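Local coordinates for protein tryparedoxin (Crithidia fasciculata, PDB 1O8X) that probably works as a thioredoxin-like disulfide oxidoreductase that passes electrons in the trypanosomatid defence against oxidative stress, at residues F33-S38 against Q98-H103. The protein carries 1 engineered substitution. Sequence-based numbering, arbitrary orientation.
Sequences FYFSAS and QKLSKH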
ATOM      1  N   PHE A  33       0.372  -3.068  -0.390  1.00 10.72           N
ATOM      2  CA  PHE A  33       1.139  -2.306   0.592  1.00 11.23           C
ATOM      3  C   PHE A  33       2.058  -1.355  -0.150  1.00 10.34           C
ATOM      4  O   PHE A  33       2.882  -1.790  -0.969  1.00 11.07           O
ATOM      5  CB  PHE A  33       1.957  -3.257   1.462  1.00 11.94           C
ATOM      6  CG  PHE A  33       1.121  -4.211   2.250  1.00 13.01           C
ATOM      7  CD1 PHE A  33       1.245  -5.580   2.057  1.00 16.13           C
ATOM      8  CD2 PHE A  33       0.216  -3.736   3.199  1.00 14.01           C
ATOM      9  CE1 PHE A  33       0.476  -6.482   2.806  1.00 17.05           C
ATOM     10  CE2 PHE A  33      -0.564  -4.619   3.943  1.00 15.50           C
ATOM     11  CZ  PHE A  33      -0.422  -6.001   3.746  1.00 17.09           C
ATOM     12  N   TYR A  34       1.882  -0.061   0.101  1.00 10.16           N
ATOM     13  CA  TYR A  34       2.670   0.982  -0.557  1.00 10.30           C
ATOM     14  C   TYR A  34       3.665   1.541   0.434  1.00 10.07           C
ATOM     15  O   TYR A  34       3.296   2.249   1.364  1.00 11.52           O
ATOM     16  CB  TYR A  34       1.755   2.092  -1.086  1.00 10.44           C
ATOM     17  CG  TYR A  34       2.514   3.201  -1.796  1.00 10.40           C
ATOM     18  CD1 TYR A  34       3.576   2.906  -2.657  1.00 11.37           C
ATOM     19  CD2 TYR A  34       2.165   4.544  -1.616  1.00 11.66           C
ATOM     20  CE1 TYR A  34       4.270   3.918  -3.320  1.00 12.47           C
ATOM     21  CE2 TYR A  34       2.863   5.569  -2.286  1.00 12.27           C
ATOM     22  CZ  TYR A  34       3.899   5.234  -3.146  1.00 11.88           C
ATOM     23  OH  TYR A  34       4.619   6.195  -3.835  1.00 14.65           O
ATOM     24  N   PHE A  35       4.924   1.168   0.248  1.00 10.04           N
ATOM     25  CA  PHE A  35       6.012   1.637   1.114  1.00 10.62           C
ATOM     26  C   PHE A  35       6.589   2.909   0.511  1.00 10.67           C
ATOM     27  O   PHE A  35       7.082   2.908  -0.627  1.00 10.75           O
ATOM     28  CB  PHE A  35       7.106   0.568   1.225  1.00 11.57           C
ATOM     29  CG  PHE A  35       6.604  -0.733   1.786  1.00 11.88           C
ATOM     30  CD1 PHE A  35       6.015  -1.687   0.957  1.00 12.76           C
ATOM     31  CD2 PHE A  35       6.680  -0.994   3.152  1.00 13.05           C
ATOM     32  CE1 PHE A  35       5.517  -2.879   1.486  1.00 13.50           C
ATOM     33  CE2 PHE A  35       6.198  -2.202   3.668  1.00 14.84           C
ATOM     34  CZ  PHE A  35       5.616  -3.127   2.835  1.00 15.40           C
ATOM     35  N   SER A  36       6.492   4.001   1.261  1.00 11.23           N
ATOM     36  CA  SER A  36       6.955   5.298   0.780  1.00 11.79           C
ATOM     37  C   SER A  36       7.199   6.214   1.967  1.00 12.51           C
ATOM     38  O   SER A  36       6.987   5.817   3.102  1.00 13.21           O
ATOM     39  CB  SER A  36       5.959   5.911  -0.214  1.00 11.95           C
ATOM     40  OG  SER A  36       6.585   7.013  -0.845  1.00 13.35           O
ATOM     41  N   ALA A  37       7.660   7.433   1.696  1.00 13.48           N
ATOM     42  CA  ALA A  37       7.894   8.424   2.735  1.00 13.90           C
ATOM     43  C   ALA A  37       7.854   9.785   2.106  1.00 14.43           C
ATOM     44  O   ALA A  37       8.172   9.942   0.923  1.00 14.57           O
ATOM     45  CB  ALA A  37       9.257   8.209   3.392  1.00 13.91           C
ATOM     46  N   SER A  38       7.516  10.780   2.927  1.00 15.66           N
ATOM     47  CA  SER A  38       7.513  12.164   2.464  1.00 17.05           C
ATOM     48  C   SER A  38       8.904  12.619   1.990  1.00 17.23           C
ATOM     49  O   SER A  38       9.023  13.498   1.131  1.00 18.94           O
ATOM     50  CB  SER A  38       6.989  13.084   3.577  1.00 18.74           C
ATOM     51  OG  SER A  38       7.910  13.192   4.650  1.00 21.64           O
ATOM     52  N   GLN A  98       7.702  -1.657  10.032  1.00 18.59           N
ATOM     53  CA  GLN A  98       9.120  -1.983   9.934  1.00 18.43           C
ATOM     54  C   GLN A  98       9.305  -3.489   9.815  1.00 18.25           C
ATOM     55  O   GLN A  98      10.108  -3.969   9.022  1.00 17.78           O
ATOM     56  CB  GLN A  98       9.866  -1.449  11.151  1.00 19.78           C
ATOM     57  CG  GLN A  98       9.932   0.063  11.180  1.00 22.66           C
ATOM     58  CD  GLN A  98      10.326   0.620  12.534  1.00 25.81           C
ATOM     59  OE1 GLN A  98      10.266  -0.075  13.546  1.00 28.08           O
ATOM     60  NE2 GLN A  98      10.723   1.883  12.552  1.00 28.48           N
ATOM     61  N   LYS A  99       8.514  -4.235  10.568  1.00 18.90           N
ATOM     62  CA  LYS A  99       8.591  -5.689  10.496  1.00 19.33           C
ATOM     63  C   LYS A  99       8.104  -6.203   9.131  1.00 18.28           C
ATOM     64  O   LYS A  99       8.685  -7.127   8.562  1.00 18.51           O
ATOM     65  CB  LYS A  99       7.853  -6.302  11.673  1.00 20.81           C
ATOM     66  CG  LYS A  99       8.707  -6.225  12.951  1.00 23.80           C
ATOM     67  CD  LYS A  99       7.877  -6.441  14.192  1.00 27.41           C
ATOM     68  CE  LYS A  99       8.734  -6.430  15.446  1.00 29.48           C
ATOM     69  NZ  LYS A  99       7.932  -6.858  16.628  1.00 31.61           N
ATOM     70  N   LEU A 100       7.065  -5.572   8.592  1.00 17.32           N
ATOM     71  CA  LEU A 100       6.548  -5.916   7.269  1.00 16.27           C
ATOM     72  C   LEU A 100       7.571  -5.605   6.167  1.00 15.18           C
ATOM     73  O   LEU A 100       7.744  -6.390   5.219  1.00 15.00           O
ATOM     74  CB  LEU A 100       5.246  -5.159   7.027  1.00 16.71           C
ATOM     75  CG  LEU A 100       4.468  -5.568   5.782  1.00 17.07           C
ATOM     76  CD1 LEU A 100       4.140  -7.061   5.773  1.00 19.64           C
ATOM     77  CD2 LEU A 100       3.194  -4.749   5.657  1.00 18.36           C
ATOM     78  N   SER A 101       8.257  -4.470   6.308  1.00 15.00           N
ATOM     79  CA  SER A 101       9.320  -4.088   5.386  1.00 14.92           C
ATOM     80  C   SER A 101      10.410  -5.152   5.374  1.00 14.71           C
ATOM     81  O   SER A 101      10.902  -5.534   4.320  1.00 15.00           O
ATOM     82  CB  SER A 101       9.910  -2.742   5.798  1.00 15.06           C
ATOM     83  OG  SER A 101       8.931  -1.721   5.733  1.00 15.06           O
ATOM     84  N   LYS A 102      10.761  -5.658   6.553  1.00 14.42           N
ATOM     85  CA  LYS A 102      11.734  -6.734   6.638  1.00 14.88           C
ATOM     86  C   LYS A 102      11.195  -8.019   6.006  1.00 14.95           C
ATOM     87  O   LYS A 102      11.891  -8.664   5.229  1.00 14.94           O
ATOM     88  CB  LYS A 102      12.164  -6.969   8.098  1.00 15.54           C
ATOM     89  CG  LYS A 102      13.047  -8.186   8.262  1.00 16.19           C
ATOM     90  CD  LYS A 102      13.598  -8.346   9.666  1.00 17.24           C
ATOM     91  CE  LYS A 102      14.499  -9.561   9.702  1.00 17.09           C
ATOM     92  NZ  LYS A 102      15.145  -9.773  11.032  1.00 19.42           N
ATOM     93  N   HIS A 103       9.949  -8.365   6.314  1.00 14.90           N
ATOM     94  CA  HIS A 103       9.353  -9.592   5.786  1.00 15.40           C
ATOM     95  C   HIS A 103       9.410  -9.647   4.258  1.00 15.06           C
ATOM     96  O   HIS A 103       9.725 -10.701   3.679  1.00 15.70           O
ATOM     97  CB  HIS A 103       7.908  -9.725   6.250  1.00 15.97           C
ATOM     98  CG  HIS A 103       7.209 -10.921   5.681  1.00 17.41           C
ATOM     99  ND1 HIS A 103       7.457 -12.211   6.104  1.00 20.26           N
ATOM    100  CD2 HIS A 103       6.304 -11.022   4.679  1.00 18.58           C
ATOM    101  CE1 HIS A 103       6.709 -13.050   5.408  1.00 21.12           C
ATOM    102  NE2 HIS A 103       6.004 -12.355   4.534  1.00 20.29           N
TER
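Leu100 packs against Phe33 and Phe35, and its branch carbon CG and methyl CD2 meet the two rings differently. Its CB points at the strand, and CG stands anti to the backbone N (chi1 -171°), which puts CG and CD2 at the two rings. Leu100 CG lies in the ring plane of Phe35, at the edge, 4.0 Å from Phe35 CZ. The methyl Leu100 CD2 continues to the other ring and covers one face of Phe33, over its centre: it sits 3.9 Å from the ring centroid and only 7° off the normal, the geometry of a CH-pi contact. The same methyl still brushes the rim of Phe35, with Leu100 CD2 4.1 Å from Phe35 CZ. At the next residue, Ser101 OG comes obliquely to the Phe35 ring, 3.5 Å from Phe35 CE2. That buried hydroxyl is satisfied by hydrogen bonds with Val97 O of its own helix and with Trp70 NE1. Contact across the segments is thus carried mainly by side chains, in keeping with axes 10.7 Å apart at an angle of 102°. In this thioredoxin-like fold, helix 94-103 packs across one face of the central sheet, where strand 30-36 runs between strand 63-69, parallel to it, and the antiparallel strand 111-116; helix 41-57 meets Tyr34 and Ser36 on the opposite face.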